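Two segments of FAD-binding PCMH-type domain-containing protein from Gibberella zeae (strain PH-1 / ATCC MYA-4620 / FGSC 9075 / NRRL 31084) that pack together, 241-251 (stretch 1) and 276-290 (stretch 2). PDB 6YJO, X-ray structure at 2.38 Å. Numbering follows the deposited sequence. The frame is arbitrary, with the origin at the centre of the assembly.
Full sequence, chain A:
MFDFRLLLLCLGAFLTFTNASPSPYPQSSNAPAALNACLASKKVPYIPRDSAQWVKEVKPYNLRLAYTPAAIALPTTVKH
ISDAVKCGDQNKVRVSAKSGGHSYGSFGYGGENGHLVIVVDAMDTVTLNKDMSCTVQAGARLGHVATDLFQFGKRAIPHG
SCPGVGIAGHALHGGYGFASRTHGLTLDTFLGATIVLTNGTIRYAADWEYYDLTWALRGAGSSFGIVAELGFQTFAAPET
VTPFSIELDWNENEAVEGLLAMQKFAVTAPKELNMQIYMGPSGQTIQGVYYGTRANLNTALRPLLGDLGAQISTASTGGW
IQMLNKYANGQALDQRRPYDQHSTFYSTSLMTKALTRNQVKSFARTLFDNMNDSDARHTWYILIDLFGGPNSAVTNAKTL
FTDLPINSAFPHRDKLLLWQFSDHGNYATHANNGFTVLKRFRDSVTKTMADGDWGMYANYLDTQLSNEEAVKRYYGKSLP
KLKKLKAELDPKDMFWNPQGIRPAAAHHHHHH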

ATOM      1  N   VAL A 241      16.230 -16.675  -6.855  1.00 61.82           N
ATOM      2  CA  VAL A 241      15.833 -15.271  -6.870  1.00 59.04           C
ATOM      3  C   VAL A 241      17.088 -14.416  -6.767  1.00 58.45           C
ATOM      4  O   VAL A 241      17.928 -14.642  -5.888  1.00 59.95           O
ATOM      5  CB  VAL A 241      14.842 -14.948  -5.730  1.00 60.16           C
ATOM      6  CG1 VAL A 241      13.943 -16.153  -5.454  1.00 62.14           C
ATOM      7  CG2 VAL A 241      15.557 -14.517  -4.456  1.00 60.98           C
ATOM      8  N   THR A 242      17.216 -13.443  -7.667  1.00 57.30           N
ATOM      9  CA  THR A 242      18.409 -12.598  -7.752  1.00 56.95           C
ATOM     10  C   THR A 242      18.067 -11.133  -7.518  1.00 53.58           C
ATOM     11  O   THR A 242      17.604 -10.446  -8.447  1.00 50.97           O
ATOM     12  CB  THR A 242      19.080 -12.764  -9.116  1.00 60.77           C
ATOM     13  OG1 THR A 242      19.293 -14.158  -9.383  1.00 65.97           O
ATOM     14  CG2 THR A 242      20.421 -12.030  -9.154  1.00 60.48           C
ATOM     15  N   PRO A 243      18.270 -10.605  -6.314  1.00 53.49           N
ATOM     16  CA  PRO A 243      18.260  -9.149  -6.144  1.00 50.86           C
ATOM     17  C   PRO A 243      19.429  -8.511  -6.880  1.00 50.54           C
ATOM     18  O   PRO A 243      20.448  -9.147  -7.148  1.00 51.63           O
ATOM     19  CB  PRO A 243      18.390  -8.956  -4.628  1.00 51.04           C
ATOM     20  CG  PRO A 243      17.994 -10.262  -4.020  1.00 53.20           C
ATOM     21  CD  PRO A 243      18.340 -11.319  -5.025  1.00 55.50           C
ATOM     22  N   PHE A 244      19.263  -7.234  -7.221  1.00 50.21           N
ATOM     23  CA  PHE A 244      20.335  -6.483  -7.864  1.00 51.28           C
ATOM     24  C   PHE A 244      20.198  -4.998  -7.559  1.00 49.73           C
ATOM     25  O   PHE A 244      19.111  -4.500  -7.265  1.00 44.34           O
ATOM     26  CB  PHE A 244      20.347  -6.708  -9.383  1.00 52.16           C
ATOM     27  CG  PHE A 244      19.098  -6.237 -10.093  1.00 54.08           C
ATOM     28  CD1 PHE A 244      17.979  -7.048 -10.174  1.00 54.72           C
ATOM     29  CD2 PHE A 244      19.057  -4.991 -10.700  1.00 55.35           C
ATOM     30  CE1 PHE A 244      16.838  -6.622 -10.837  1.00 56.24           C
ATOM     31  CE2 PHE A 244      17.919  -4.560 -11.361  1.00 57.11           C
ATOM     32  CZ  PHE A 244      16.810  -5.376 -11.429  1.00 57.48           C
ATOM     33  N   SER A 245      21.335  -4.301  -7.632  1.00 53.94           N
ATOM     34  CA  SER A 245      21.394  -2.847  -7.604  1.00 53.25           C
ATOM     35  C   SER A 245      22.310  -2.361  -8.718  1.00 56.86           C
ATOM     36  O   SER A 245      23.251  -3.053  -9.110  1.00 58.09           O
ATOM     37  CB  SER A 245      21.904  -2.317  -6.252  1.00 52.87           C
ATOM     38  OG  SER A 245      23.308  -2.468  -6.139  1.00 56.86           O
ATOM     39  N   ILE A 246      22.003  -1.177  -9.241  1.00 55.78           N
ATOM     40  CA  ILE A 246      22.870  -0.441 -10.156  1.00 58.05           C
ATOM     41  C   ILE A 246      22.987   0.970  -9.601  1.00 56.80           C
ATOM     42  O   ILE A 246      21.995   1.709  -9.569  1.00 54.88           O
ATOM     43  CB  ILE A 246      22.329  -0.408 -11.594  1.00 59.23           C
ATOM     44  CG1 ILE A 246      22.170  -1.819 -12.171  1.00 62.30           C
ATOM     45  CG2 ILE A 246      23.248   0.436 -12.466  1.00 59.43           C
ATOM     46  CD1 ILE A 246      20.722  -2.240 -12.345  1.00 61.67           C
ATOM     47  N   GLU A 247      24.185   1.348  -9.166  1.00 58.76           N
ATOM     48  CA  GLU A 247      24.426   2.679  -8.630  1.00 60.03           C
ATOM     49  C   GLU A 247      24.770   3.644  -9.756  1.00 63.32           C
ATOM     50  O   GLU A 247      25.515   3.305 -10.681  1.00 66.84           O
ATOM     51  CB  GLU A 247      25.559   2.644  -7.606  1.00 60.94           C
ATOM     52  CG  GLU A 247      25.355   1.629  -6.492  1.00 60.60           C
ATOM     53  CD  GLU A 247      26.473   1.666  -5.468  1.00 60.60           C
ATOM     54  OE1 GLU A 247      27.386   2.505  -5.615  1.00 61.05           O
ATOM     55  OE2 GLU A 247      26.436   0.860  -4.515  1.00 60.51           O
ATOM     56  N   LEU A 248      24.218   4.853  -9.672  1.00 62.59           N
ATOM     57  CA  LEU A 248      24.415   5.873 -10.690  1.00 63.93           C
ATOM     58  C   LEU A 248      24.625   7.226 -10.028  1.00 60.64           C
ATOM     59  O   LEU A 248      24.363   7.411  -8.836  1.00 57.13           O
ATOM     60  CB  LEU A 248      23.220   5.955 -11.647  1.00 66.25           C
ATOM     61  CG  LEU A 248      22.912   4.704 -12.466  1.00 70.10           C
ATOM     62  CD1 LEU A 248      21.653   4.027 -11.938  1.00 69.46           C
ATOM     63  CD2 LEU A 248      22.762   5.070 -13.933  1.00 72.65           C
ATOM     64  N   ASP A 249      25.129   8.176 -10.828  1.00 63.07           N
ATOM     65  CA  ASP A 249      25.236   9.583 -10.430  1.00 64.41           C
ATOM     66  C   ASP A 249      24.936  10.441 -11.670  1.00 66.30           C
ATOM     67  O   ASP A 249      25.830  10.985 -12.325  1.00 68.23           O
ATOM     68  CB  ASP A 249      26.605   9.900  -9.839  1.00 66.17           C
ATOM     69  CG  ASP A 249      26.685  11.313  -9.307  1.00 67.83           C
ATOM     70  OD1 ASP A 249      25.622  11.898  -9.006  1.00 67.57           O
ATOM     71  OD2 ASP A 249      27.807  11.843  -9.205  1.00 70.17           O
ATOM     72  N   TRP A 250      23.648  10.558 -11.983  1.00 65.82           N
ATOM     73  CA  TRP A 250      23.200  11.343 -13.124  1.00 65.81           C
ATOM     74  C   TRP A 250      23.389  12.837 -12.893  1.00 66.46           C
ATOM     75  O   TRP A 250      23.357  13.327 -11.761  1.00 64.33           O
ATOM     76  CB  TRP A 250      21.718  11.090 -13.390  1.00 63.54           C
ATOM     77  CG  TRP A 250      21.385   9.783 -14.024  1.00 62.94           C
ATOM     78  CD1 TRP A 250      22.213   8.975 -14.745  1.00 63.52           C
ATOM     79  CD2 TRP A 250      20.112   9.134 -13.993  1.00 62.71           C
ATOM     80  NE1 TRP A 250      21.529   7.860 -15.166  1.00 64.08           N
ATOM     81  CE2 TRP A 250      20.237   7.933 -14.716  1.00 63.58           C
ATOM     82  CE3 TRP A 250      18.877   9.454 -13.423  1.00 62.30           C
ATOM     83  CZ2 TRP A 250      19.173   7.050 -14.883  1.00 64.31           C
ATOM     84  CZ3 TRP A 250      17.823   8.579 -13.589  1.00 63.11           C
ATOM     85  CH2 TRP A 250      17.976   7.391 -14.314  1.00 64.18           C
ATOM     86  N   ASN A 251      23.587  13.558 -13.992  1.00 68.04           N
ATOM     87  CA  ASN A 251      23.322  14.985 -14.071  1.00 67.90           C
ATOM     88  C   ASN A 251      21.966  15.193 -14.741  1.00 65.45           C
ATOM     89  O   ASN A 251      21.369  14.256 -15.271  1.00 64.48           O
ATOM     90  CB  ASN A 251      24.444  15.699 -14.834  1.00 69.73           C
ATOM     91  CG  ASN A 251      24.635  15.161 -16.245  1.00 71.38           C
ATOM     92  OD1 ASN A 251      23.682  15.027 -17.007  1.00 70.64           O
ATOM     93  ND2 ASN A 251      25.871  14.840 -16.591  1.00 73.62           N
ATOM     94  N   GLN A 276      12.709  -0.888  -9.705  1.00 45.53           N
ATOM     95  CA  GLN A 276      12.396   0.488  -9.337  1.00 45.42           C
ATOM     96  C   GLN A 276      13.697   1.281  -9.396  1.00 47.48           C
ATOM     97  O   GLN A 276      14.787   0.709  -9.498  1.00 48.23           O
ATOM     98  CB  GLN A 276      11.744   0.565  -7.950  1.00 45.36           C
ATOM     99  CG  GLN A 276      12.721   0.617  -6.780  1.00 46.54           C
ATOM    100  CD  GLN A 276      12.044   0.607  -5.416  1.00 46.00           C
ATOM    101  OE1 GLN A 276      12.712   0.522  -4.387  1.00 46.51           O
ATOM    102  NE2 GLN A 276      10.718   0.704  -5.400  1.00 46.25           N
ATOM    103  N   ILE A 277      13.583   2.610  -9.354  1.00 46.41           N
ATOM    104  CA  ILE A 277      14.750   3.484  -9.256  1.00 47.31           C
ATOM    105  C   ILE A 277      14.561   4.433  -8.083  1.00 44.36           C
ATOM    106  O   ILE A 277      13.653   5.269  -8.097  1.00 42.49           O
ATOM    107  CB  ILE A 277      15.012   4.276 -10.550  1.00 48.22           C
ATOM    108  CG1 ILE A 277      16.238   5.181 -10.350  1.00 49.61           C
ATOM    109  CG2 ILE A 277      13.796   5.103 -10.953  1.00 46.10           C
ATOM    110  CD1 ILE A 277      16.700   5.889 -11.594  1.00 50.49           C
ATOM    111  N   TYR A 278      15.430   4.308  -7.083  1.00 44.98           N
ATOM    112  CA  TYR A 278      15.541   5.306  -6.029  1.00 45.97           C
ATOM    113  C   TYR A 278      16.277   6.527  -6.565  1.00 47.19           C
ATOM    114  O   TYR A 278      17.377   6.404  -7.116  1.00 47.33           O
ATOM    115  CB  TYR A 278      16.292   4.708  -4.834  1.00 48.03           C
ATOM    116  CG  TYR A 278      16.839   5.720  -3.846  1.00 50.62           C
ATOM    117  CD1 TYR A 278      18.018   6.411  -4.106  1.00 53.04           C
ATOM    118  CD2 TYR A 278      16.195   5.961  -2.640  1.00 51.24           C
ATOM    119  CE1 TYR A 278      18.521   7.331  -3.209  1.00 53.91           C
ATOM    120  CE2 TYR A 278      16.696   6.875  -1.735  1.00 52.90           C
ATOM    121  CZ  TYR A 278      17.860   7.558  -2.025  1.00 54.42           C
ATOM    122  OH  TYR A 278      18.362   8.472  -1.126  1.00 56.59           O
ATOM    123  N   MET A 279      15.670   7.702  -6.420  1.00 47.27           N
ATOM    124  CA  MET A 279      16.340   8.965  -6.706  1.00 46.19           C
ATOM    125  C   MET A 279      16.377   9.787  -5.429  1.00 44.09           C
ATOM    126  O   MET A 279      15.329  10.076  -4.842  1.00 42.25           O
ATOM    127  CB  MET A 279      15.633   9.741  -7.814  1.00 46.61           C
ATOM    128  CG  MET A 279      15.317   8.925  -9.048  1.00 47.64           C
ATOM    129  SD  MET A 279      14.663   9.929 -10.398  1.00 50.83           S
ATOM    130  CE  MET A 279      16.022  11.054 -10.702  1.00 51.02           C
ATOM    131  N   GLY A 280      17.581  10.161  -5.006  1.00 44.13           N
ATOM    132  CA  GLY A 280      17.761  10.977  -3.831  1.00 44.81           C
ATOM    133  C   GLY A 280      18.541  12.237  -4.138  1.00 47.02           C
ATOM    134  O   GLY A 280      18.903  12.510  -5.287  1.00 46.51           O
ATOM    135  N   PRO A 281      18.819  13.035  -3.105  1.00 49.82           N
ATOM    136  CA  PRO A 281      19.473  14.332  -3.337  1.00 51.66           C
ATOM    137  C   PRO A 281      20.908  14.231  -3.827  1.00 52.69           C
ATOM    138  O   PRO A 281      21.417  15.217  -4.375  1.00 53.27           O
ATOM    139  CB  PRO A 281      19.406  15.007  -1.961  1.00 53.48           C
ATOM    140  CG  PRO A 281      19.292  13.869  -0.985  1.00 53.22           C
ATOM    141  CD  PRO A 281      18.469  12.832  -1.689  1.00 51.31           C
ATOM    142  N   SER A 282      21.577  13.089  -3.661  1.00 52.56           N
ATOM    143  CA  SER A 282      22.988  12.966  -4.004  1.00 54.03           C
ATOM    144  C   SER A 282      23.289  11.853  -4.999  1.00 55.62           C
ATOM    145  O   SER A 282      24.463  11.632  -5.316  1.00 56.19           O
ATOM    146  CB  SER A 282      23.818  12.750  -2.731  1.00 54.75           C
ATOM    147  OG  SER A 282      23.023  12.204  -1.693  1.00 56.33           O
ATOM    148  N   GLY A 283      22.281  11.155  -5.507  1.00 56.78           N
ATOM    149  CA  GLY A 283      22.528  10.108  -6.476  1.00 57.04           C
ATOM    150  C   GLY A 283      21.305   9.235  -6.650  1.00 55.21           C
ATOM    151  O   GLY A 283      20.271   9.428  -6.003  1.00 52.84           O
ATOM    152  N   GLN A 284      21.451   8.258  -7.544  1.00 56.64           N
ATOM    153  CA  GLN A 284      20.378   7.344  -7.901  1.00 56.24           C
ATOM    154  C   GLN A 284      20.830   5.900  -7.713  1.00 54.43           C
ATOM    155  O   GLN A 284      22.027   5.601  -7.653  1.00 51.89           O
ATOM    156  CB  GLN A 284      19.924   7.547  -9.355  1.00 57.74           C
ATOM    157  CG  GLN A 284      19.387   8.938  -9.671  1.00 59.16           C
ATOM    158  CD  GLN A 284      20.482   9.990  -9.726  1.00 63.47           C
ATOM    159  OE1 GLN A 284      21.654   9.673  -9.950  1.00 65.22           O
ATOM    160  NE2 GLN A 284      20.108  11.247  -9.517  1.00 64.22           N
ATOM    161  N   THR A 285      19.849   5.003  -7.618  1.00 54.93           N
ATOM    162  CA  THR A 285      20.118   3.569  -7.516  1.00 56.49           C
ATOM    163  C   THR A 285      18.964   2.819  -8.164  1.00 55.83           C
ATOM    164  O   THR A 285      17.847   2.832  -7.639  1.00 54.91           O
ATOM    165  CB  THR A 285      20.290   3.129  -6.064  1.00 57.30           C
ATOM    166  OG1 THR A 285      21.407   3.809  -5.475  1.00 59.33           O
ATOM    167  CG2 THR A 285      20.519   1.621  -5.988  1.00 57.55           C
ATOM    168  N   ILE A 286      19.234   2.163  -9.289  1.00 57.34           N
ATOM    169  CA  ILE A 286      18.275   1.238  -9.884  1.00 57.62           C
ATOM    170  C   ILE A 286      18.431  -0.109  -9.192  1.00 57.72           C
ATOM    171  O   ILE A 286      19.519  -0.695  -9.192  1.00 59.03           O
ATOM    172  CB  ILE A 286      18.481   1.117 -11.400  1.00 60.13           C
ATOM    173  CG1 ILE A 286      18.087   2.428 -12.088  1.00 60.69           C
ATOM    174  CG2 ILE A 286      17.649  -0.035 -11.967  1.00 61.57           C
ATOM    175  CD1 ILE A 286      18.409   2.472 -13.563  1.00 63.01           C
ATOM    176  N   GLN A 287      17.348  -0.598  -8.593  1.00 57.63           N
ATOM    177  CA  GLN A 287      17.371  -1.815  -7.797  1.00 56.81           C
ATOM    178  C   GLN A 287      16.084  -2.596  -8.034  1.00 54.34           C
ATOM    179  O   GLN A 287      15.016  -2.009  -8.233  1.00 52.13           O
ATOM    180  CB  GLN A 287      17.524  -1.487  -6.307  1.00 56.75           C
ATOM    181  CG  GLN A 287      16.338  -0.713  -5.717  1.00 56.88           C
ATOM    182  CD  GLN A 287      16.658  -0.052  -4.387  1.00 57.40           C
ATOM    183  OE1 GLN A 287      17.817   0.029  -3.986  1.00 58.54           O
ATOM    184  NE2 GLN A 287      15.625   0.423  -3.696  1.00 57.92           N
ATOM    185  N   GLY A 288      16.184  -3.918  -7.981  1.00 51.67           N
ATOM    186  CA  GLY A 288      15.021  -4.751  -8.204  1.00 50.38           C
ATOM    187  C   GLY A 288      15.304  -6.208  -7.917  1.00 50.40           C
ATOM    188  O   GLY A 288      16.260  -6.542  -7.214  1.00 50.96           O
ATOM    189  N   VAL A 289      14.451  -7.075  -8.470  1.00 49.28           N
ATOM    190  CA  VAL A 289      14.540  -8.516  -8.259  1.00 51.00           C
ATOM    191  C   VAL A 289      14.226  -9.226  -9.569  1.00 52.87           C
ATOM    192  O   VAL A 289      13.226  -8.918 -10.225  1.00 54.71           O
ATOM    193  CB  VAL A 289      13.580  -9.004  -7.156  1.00 50.53           C
ATOM    194  CG1 VAL A 289      13.606 -10.530  -7.081  1.00 51.55           C
ATOM    195  CG2 VAL A 289      13.934  -8.387  -5.807  1.00 48.85           C
ATOM    196  N   TYR A 290      15.074 -10.181  -9.942  1.00 53.63           N
ATOM    197  CA  TYR A 290      14.850 -11.039 -11.100  1.00 54.93           C
ATOM    198  C   TYR A 290      14.703 -12.472 -10.609  1.00 54.57           C
ATOM    199  O   TYR A 290      15.640 -13.033 -10.030  1.00 55.82           O
ATOM    200  CB  TYR A 290      16.002 -10.931 -12.102  1.00 56.68           C
ATOM    201  CG  TYR A 290      15.786 -11.729 -13.368  1.00 59.54           C
ATOM    202  CD1 TYR A 290      15.056 -11.201 -14.425  1.00 59.62           C
ATOM    203  CD2 TYR A 290      16.314 -13.011 -13.510  1.00 61.63           C
ATOM    204  CE1 TYR A 290      14.853 -11.927 -15.585  1.00 61.90           C
ATOM    205  CE2 TYR A 290      16.118 -13.744 -14.670  1.00 63.24           C
ATOM    206  CZ  TYR A 290      15.388 -13.197 -15.703  1.00 62.71           C
ATOM    207  OH  TYR A 290      15.185 -13.918 -16.858  1.00 62.48           O
TER

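What holds the two stretches together most firmly? Strand 242-248 runs antiparallel to the strand that ends at Y290, and four pairs of residues exchange backbone hydrogen bonds in both directions. T242 N donates to Y290 O at 2.9 Å, and Y290 N returns the bond to T242 O at 3.0 Å. F244 and G288 do the same, as do I246 and I286, where the bond from I246 N to I286 O is the shortest of the set at 2.5 Å. L248 and Q284 close the ladder, with L248 N 3.1 Å from Q284 O and Q284 N 3.3 Å from L248 O. Each amide thus finds a carbonyl directly across the sheet, which pays the cost of burying these polar groups.

Does the contact end where the ladder does? Q284 carries it further with its side chain. Its chi1 is m and its chi2 p, a bend that brings the amide end back to the first stretch, where OE1 accepts a hydrogen bond from W250 N at 3.0 Å. The side chain therefore takes over the role of a backbone carbonyl just beyond the last strand pair.

What lies between the hydrogen-bonded pairs? There the backbones come closer, with the CA atoms of S245 and Q287 4.2 Å apart, and weakly polarised CA-H groups point at carbonyls. Q287 CA lies 3.2 Å from F244 O, and S245 CA lies 3.3 Å from I286 O. Q287 also ties its own hairpin together on the face it shares with P243, S245, E247, T285 and V289: its NE2 donates to Q276 OE1, 3.0 Å away on the neighbouring strand.

Why does a glycine suit the place opposite F244? The F244 side chain, with chi1 p, swings its ring back over the partner strand, so that G288 CA sits over one ring face, 4.0 Å from the centroid, in a CH-pi contact. A CB on G288 would fall only 3.0 Å from F244 CZ, so the bare backbone leaves the ring room to lie close.

How do the apolar side chains fill the same face? I286 meets two residues of the first stretch: I246 CD1 is 3.8 Å from I286 CG2, and L248 CD1 is 3.9 Å from I286 CG1. Farther along, the W250 ring reaches past the paired strand to the preceding one, bringing CH2 to 3.4 Å from I277 CD1, while M279 CE lies at the ring edge, 4.2 Å from W250 CZ3. These contacts add hydrophobic burial to the backbone pairing.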